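Local coordinates for protein nucleoside-diphosphate sugar epimerase (SulA family) (Corynebacterium glutamicum, PDB 3OH8) that probably acts as an NAD(P)-dependent epimerase on nucleoside-diphosphate sugars, at residues Ala162-Leu167 with Thr346-Tyr350; Met249-Val255 with Arg298-Thr304. Residues are numbered along the deposited sequence.

Interaction 1 (Ala162-Leu167 with Thr346-Tyr350); sequences ALTAQL and TDIYY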
loop_
_atom_site.group_PDB
_atom_site.type_symbol
_atom_site.label_atom_id
_atom_site.label_comp_id
_atom_site.label_asym_id
_atom_site.label_seq_id
_atom_site.Cartn_x
_atom_site.Cartn_y
_atom_site.Cartn_z
ATOM N N ALA A 162 5.078 2.240 -0.362
ATOM C CA ALA A 162 3.873 1.907 0.400
ATOM C C ALA A 162 4.201 1.135 1.681
ATOM O O ALA A 162 3.640 1.407 2.763
ATOM C CB ALA A 162 2.897 1.150 -0.462
ATOM N N LEU A 163 5.112 0.175 1.572
ATOM C CA LEU A 163 5.538 -0.604 2.726
ATOM C C LEU A 163 6.209 0.280 3.787
ATOM O O LEU A 163 5.931 0.147 4.975
ATOM C CB LEU A 163 6.493 -1.728 2.303
ATOM C CG LEU A 163 7.080 -2.561 3.443
ATOM C CD1 LEU A 163 5.968 -3.227 4.256
ATOM C CD2 LEU A 163 8.069 -3.609 2.894
ATOM N N THR A 164 7.095 1.170 3.347
ATOM C CA THR A 164 7.775 2.090 4.246
ATOM C C THR A 164 6.778 2.928 5.051
ATOM O O THR A 164 6.883 3.035 6.278
ATOM C CB THR A 164 8.753 3.015 3.462
ATOM O OG1 THR A 164 9.848 2.239 2.942
ATOM C CG2 THR A 164 9.303 4.106 4.366
ATOM N N ALA A 165 5.804 3.507 4.358
ATOM C CA ALA A 165 4.764 4.286 5.018
ATOM C C ALA A 165 3.958 3.449 5.998
ATOM O O ALA A 165 3.576 3.944 7.050
ATOM C CB ALA A 165 3.836 4.924 4.003
ATOM N N GLN A 166 3.667 2.200 5.646
ATOM C CA GLN A 166 2.866 1.349 6.522
ATOM C C GLN A 166 3.635 1.025 7.800
ATOM O O GLN A 166 3.098 1.134 8.894
ATOM C CB GLN A 166 2.476 0.051 5.799
ATOM C CG GLN A 166 1.321 -0.708 6.444
ATOM C CD GLN A 166 0.962 -1.955 5.641
ATOM O OE1 GLN A 166 1.558 -2.217 4.595
ATOM N NE2 GLN A 166 -0.001 -2.729 6.132
ATOM N N LEU A 167 4.893 0.614 7.650
ATOM C CA LEU A 167 5.775 0.356 8.793
ATOM C C LEU A 167 5.836 1.558 9.734
ATOM O O LEU A 167 5.722 1.428 10.959
ATOM C CB LEU A 167 7.192 0.063 8.309
ATOM C CG LEU A 167 7.746 -1.365 8.270
ATOM C CD1 LEU A 167 6.736 -2.425 8.606
ATOM C CD2 LEU A 167 8.412 -1.639 6.933
ATOM N N THR A 346 1.848 -5.333 0.425
ATOM C CA THR A 346 2.550 -4.754 1.567
ATOM C C THR A 346 2.159 -5.442 2.889
ATOM O O THR A 346 3.027 -5.676 3.732
ATOM C CB THR A 346 2.432 -3.202 1.654
ATOM O OG1 THR A 346 1.066 -2.816 1.847
ATOM C CG2 THR A 346 2.957 -2.558 0.365
ATOM N N ASP A 347 0.874 -5.771 3.067
ATOM C CA ASP A 347 0.457 -6.544 4.247
ATOM C C ASP A 347 1.319 -7.792 4.399
ATOM O O ASP A 347 1.742 -8.148 5.505
ATOM C CB ASP A 347 -1.012 -6.957 4.162
ATOM C CG ASP A 347 -1.968 -5.833 4.557
ATOM O OD1 ASP A 347 -1.508 -4.706 4.857
ATOM O OD2 ASP A 347 -3.188 -6.086 4.563
ATOM N N ILE A 348 1.564 -8.472 3.278
ATOM C CA ILE A 348 2.331 -9.717 3.307
ATOM C C ILE A 348 3.783 -9.447 3.683
ATOM O O ILE A 348 4.360 -10.166 4.497
ATOM C CB ILE A 348 2.194 -10.481 1.973
ATOM C CG1 ILE A 348 0.770 -11.050 1.870
ATOM C CG2 ILE A 348 3.198 -11.611 1.890
ATOM C CD1 ILE A 348 0.354 -11.466 0.453
ATOM N N TYR A 349 4.372 -8.399 3.121
ATOM C CA TYR A 349 5.727 -8.025 3.529
ATOM C C TYR A 349 5.781 -7.696 5.016
ATOM O O TYR A 349 6.662 -8.161 5.747
ATOM C CB TYR A 349 6.231 -6.826 2.711
ATOM C CG TYR A 349 6.920 -7.254 1.421
ATOM C CD1 TYR A 349 8.228 -7.722 1.435
ATOM C CD2 TYR A 349 6.264 -7.164 0.193
ATOM C CE1 TYR A 349 8.870 -8.114 0.247
ATOM C CE2 TYR A 349 6.890 -7.552 -0.988
ATOM C CZ TYR A 349 8.187 -8.034 -0.952
ATOM O OH TYR A 349 8.808 -8.416 -2.128
ATOM N N TYR A 350 4.834 -6.870 5.444
ATOM C CA TYR A 350 4.771 -6.399 6.823
ATOM C C TYR A 350 4.642 -7.603 7.745
ATOM O O TYR A 350 5.417 -7.754 8.692
ATOM C CB TYR A 350 3.586 -5.436 6.953
ATOM C CG TYR A 350 3.520 -4.606 8.216
ATOM C CD1 TYR A 350 3.610 -5.192 9.466
ATOM C CD2 TYR A 350 3.312 -3.227 8.148
ATOM C CE1 TYR A 350 3.519 -4.416 10.633
ATOM C CE2 TYR A 350 3.220 -2.450 9.294
ATOM C CZ TYR A 350 3.323 -3.053 10.533
ATOM O OH TYR A 350 3.231 -2.274 11.669
#

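Interaction 2 (Met249-Val255 with Arg298-Thr304); sequences MISASAV and RVAFIRT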
loop_
_atom_site.group_PDB
_atom_site.type_symbol
_atom_site.label_atom_id
_atom_site.label_comp_id
_atom_site.label_asym_id
_atom_site.label_seq_id
_atom_site.Cartn_x
_atom_site.Cartn_y
_atom_site.Cartn_z
HETATM N N MSE A 249 15.825 -11.978 6.725
HETATM C CA MSE A 249 15.884 -11.405 5.386
HETATM C C MSE A 249 14.604 -11.746 4.638
HETATM O O MSE A 249 14.320 -12.924 4.363
HETATM C CB MSE A 249 17.122 -11.898 4.605
HETATM C CG MSE A 249 17.313 -11.232 3.235
HETATM SE SE MSE A 249 18.806 -11.720 2.327
HETATM C CE MSE A 249 18.680 -10.668 0.895
ATOM N N ILE A 250 13.807 -10.720 4.348
ATOM C CA ILE A 250 12.626 -10.879 3.504
ATOM C C ILE A 250 12.976 -10.403 2.101
ATOM O O ILE A 250 13.195 -9.210 1.883
ATOM C CB ILE A 250 11.434 -10.039 4.025
ATOM C CG1 ILE A 250 11.167 -10.349 5.502
ATOM C CG2 ILE A 250 10.182 -10.317 3.190
ATOM C CD1 ILE A 250 11.044 -11.852 5.797
ATOM N N SER A 251 13.030 -11.326 1.148
ATOM C CA SER A 251 13.567 -11.007 -0.168
ATOM C C SER A 251 12.488 -11.083 -1.255
ATOM O O SER A 251 11.744 -12.058 -1.325
ATOM C CB SER A 251 14.718 -11.976 -0.506
ATOM O OG SER A 251 15.425 -11.522 -1.640
ATOM N N ALA A 252 12.402 -10.062 -2.097
ATOM C CA ALA A 252 11.429 -10.077 -3.184
ATOM C C ALA A 252 11.704 -11.248 -4.129
ATOM O O ALA A 252 12.855 -11.614 -4.357
ATOM C CB ALA A 252 11.474 -8.770 -3.955
ATOM N N SER A 253 10.648 -11.845 -4.666
ATOM C CA SER A 253 10.809 -12.821 -5.740
ATOM C C SER A 253 9.623 -12.644 -6.671
ATOM O O SER A 253 9.047 -11.558 -6.717
ATOM C CB SER A 253 10.903 -14.250 -5.200
ATOM O OG SER A 253 11.201 -15.154 -6.254
ATOM N N ALA A 254 9.245 -13.688 -7.409
ATOM C CA ALA A 254 8.156 -13.552 -8.383
ATOM C C ALA A 254 7.524 -14.892 -8.695
ATOM O O ALA A 254 8.182 -15.926 -8.616
ATOM C CB ALA A 254 8.684 -12.902 -9.688
ATOM N N VAL A 255 6.251 -14.872 -9.068
ATOM C CA VAL A 255 5.571 -16.097 -9.473
ATOM C C VAL A 255 6.217 -16.637 -10.749
ATOM O O VAL A 255 5.974 -17.786 -11.152
ATOM C CB VAL A 255 4.077 -15.852 -9.718
ATOM C CG1 VAL A 255 3.353 -15.546 -8.388
ATOM C CG2 VAL A 255 3.903 -14.713 -10.700
ATOM N N ARG A 298 16.385 -16.168 9.494
ATOM C CA ARG A 298 15.111 -16.477 8.857
ATOM C C ARG A 298 15.042 -15.822 7.474
ATOM O O ARG A 298 15.261 -14.620 7.346
ATOM C CB ARG A 298 13.937 -16.028 9.741
ATOM C CG ARG A 298 12.564 -16.437 9.197
ATOM C CD ARG A 298 11.452 -16.256 10.234
ATOM N NE ARG A 298 11.337 -14.883 10.728
ATOM C CZ ARG A 298 10.602 -13.933 10.157
ATOM N NH1 ARG A 298 9.902 -14.187 9.051
ATOM N NH2 ARG A 298 10.568 -12.721 10.694
ATOM N N VAL A 299 14.752 -16.612 6.441
ATOM C CA VAL A 299 14.628 -16.077 5.087
ATOM C C VAL A 299 13.281 -16.460 4.486
ATOM O O VAL A 299 12.858 -17.616 4.597
ATOM C CB VAL A 299 15.757 -16.624 4.161
ATOM C CG1 VAL A 299 15.644 -16.044 2.752
ATOM C CG2 VAL A 299 17.119 -16.329 4.759
ATOM N N ALA A 300 12.601 -15.491 3.874
ATOM C CA ALA A 300 11.417 -15.786 3.062
ATOM C C ALA A 300 11.530 -15.121 1.697
ATOM O O ALA A 300 12.172 -14.077 1.553
ATOM C CB ALA A 300 10.150 -15.334 3.757
ATOM N N PHE A 301 10.899 -15.741 0.704
ATOM C CA PHE A 301 10.874 -15.243 -0.664
ATOM C C PHE A 301 9.444 -14.882 -0.971
ATOM O O PHE A 301 8.556 -15.735 -0.920
ATOM C CB PHE A 301 11.334 -16.326 -1.648
ATOM C CG PHE A 301 12.558 -17.055 -1.204
ATOM C CD1 PHE A 301 13.776 -16.401 -1.141
ATOM C CD2 PHE A 301 12.497 -18.392 -0.856
ATOM C CE1 PHE A 301 14.909 -17.064 -0.732
ATOM C CE2 PHE A 301 13.633 -19.064 -0.441
ATOM C CZ PHE A 301 14.840 -18.392 -0.377
ATOM N N ILE A 302 9.211 -13.614 -1.268
ATOM C CA ILE A 302 7.856 -13.147 -1.549
ATOM C C ILE A 302 7.640 -13.240 -3.057
ATOM O O ILE A 302 7.968 -12.318 -3.798
ATOM C CB ILE A 302 7.657 -11.702 -1.044
ATOM C CG1 ILE A 302 8.040 -11.607 0.437
ATOM C CG2 ILE A 302 6.217 -11.240 -1.246
ATOM C CD1 ILE A 302 7.391 -12.680 1.323
ATOM N N ARG A 303 7.129 -14.387 -3.506
ATOM C CA ARG A 303 6.862 -14.588 -4.919
ATOM C C ARG A 303 5.608 -13.810 -5.291
ATOM O O ARG A 303 4.493 -14.287 -5.119
ATOM C CB ARG A 303 6.709 -16.087 -5.231
ATOM C CG ARG A 303 7.949 -16.898 -4.855
ATOM C CD ARG A 303 7.826 -18.391 -5.234
ATOM N NE ARG A 303 9.061 -19.107 -4.922
ATOM C CZ ARG A 303 9.149 -20.424 -4.763
ATOM N NH1 ARG A 303 8.071 -21.199 -4.879
ATOM N NH2 ARG A 303 10.322 -20.962 -4.475
ATOM N N THR A 304 5.808 -12.601 -5.801
ATOM C CA THR A 304 4.710 -11.685 -6.062
ATOM C C THR A 304 4.042 -11.896 -7.415
ATOM O O THR A 304 4.707 -12.161 -8.426
ATOM C CB THR A 304 5.203 -10.237 -6.040
ATOM O OG1 THR A 304 6.027 -10.040 -4.885
ATOM C CG2 THR A 304 4.010 -9.292 -5.991
#

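Interaction 1 (Ala162-Leu167 with Thr346-Tyr350)
The helical segments Ala162-Leu167 and Thr346-Tyr350 cross at -56°, their axes 9.6 Å apart at closest approach. Leu163 and Thr346 bring the backbones nearest, with CA atoms 5.2 Å apart; the small Thr346 side chain permits this, its CG2 lying 3.7 Å from Leu163 N and 3.8 Å from Ala162 CB. Toward the C-terminal ends the gap widens to 7.1 Å between the CA atoms of Leu167 and Tyr350, and the Tyr350 ring fills it. Leu167 CD1 makes a CH-pi contact over the ring face, 3.7 Å from its centroid and 19° off the normal. Leu163 CD2 reaches Tyr349 CB at 3.7 Å. Along one flank of these apolar contacts, the extended Gln166 donates from NE2 to Asp347 OD1 (2.8 Å, 153°), while its OE1 lies 2.9 Å from Thr346 OG1; Asp347 also forms a salt bridge with Arg428. This buried contact joins two helices of the Rossmann-type domain, with Phe135 of helix 119-139 edge-to-face against Tyr350, helix 25-29 against Ala165, and Tyr349 packed on strand 248-254.

Interaction 2 (Met249-Val255 with Arg298-Thr304)
Ile250 packs side by side with Ile302 and Ala300, its CG2 3.7 Å from Ile302 CG1 and its CD1 4.1 Å from Ala300 CB. These residues share one face of two adjacent parallel strands in the central sheet of the Rossmann-type domain. The strands run at 36° to each other, and the pairing places Met249 beside Val299, Ile250 beside Ala300, Ser251 beside Phe301 and Ala252 beside Ile302, with CA-CA distances of 4.8 to 5.1 Å. Hydrogen bonds from Met249 N to Arg298 O (2.8 Å), Ala300 N to Met249 O (3.1 Å), Ser251 N to Ala300 O (2.9 Å) and Ile302 N to Ser251 O (3.0 Å) alternate in direction, as parallel pairing requires. Ile302, Ile250 and Ala252 meet Tyr349 of helix 342-354. On the opposite face, which also carries Met249, Val299 and Phe301, the C-terminal end is polar: Glu286 takes a salt bridge from Arg303 and a hydrogen bond from Ser253, and Arg303 makes a cation-pi contact with Phe257. After Ser253 N to Ile302 O (2.9 Å, 146°), Ser253 O stands 3.2 Å from Ile302 O, two acceptors that form no bond, and Val255 N bonds to Thr304 O at 3.2 Å with an angle of 163°.

Both contacts are buried, but interaction 1 lies about 6 Å from the centre of the chain and interaction 2 about 17 Å, measured between centres. Interaction 1 joins helices through side chains, burying 400 Å² in total; interaction 2 joins strands mainly through backbone hydrogen bonds and buries 609 Å². Tyr349 connects them directly: its CB and the near part of its ring meet Leu163, and the side chain runs on to the sheet, with CD1 3.7 Å from Ile250 CG2, CE1 3.6 Å from Ile302 CG1 and OH 3.3 Å from Ala252 CB. Helix 342-354 thus packs on helix 158-169 and also on the strand pair. In sequence, interaction 2 is nested within the loop that interaction 1 closes.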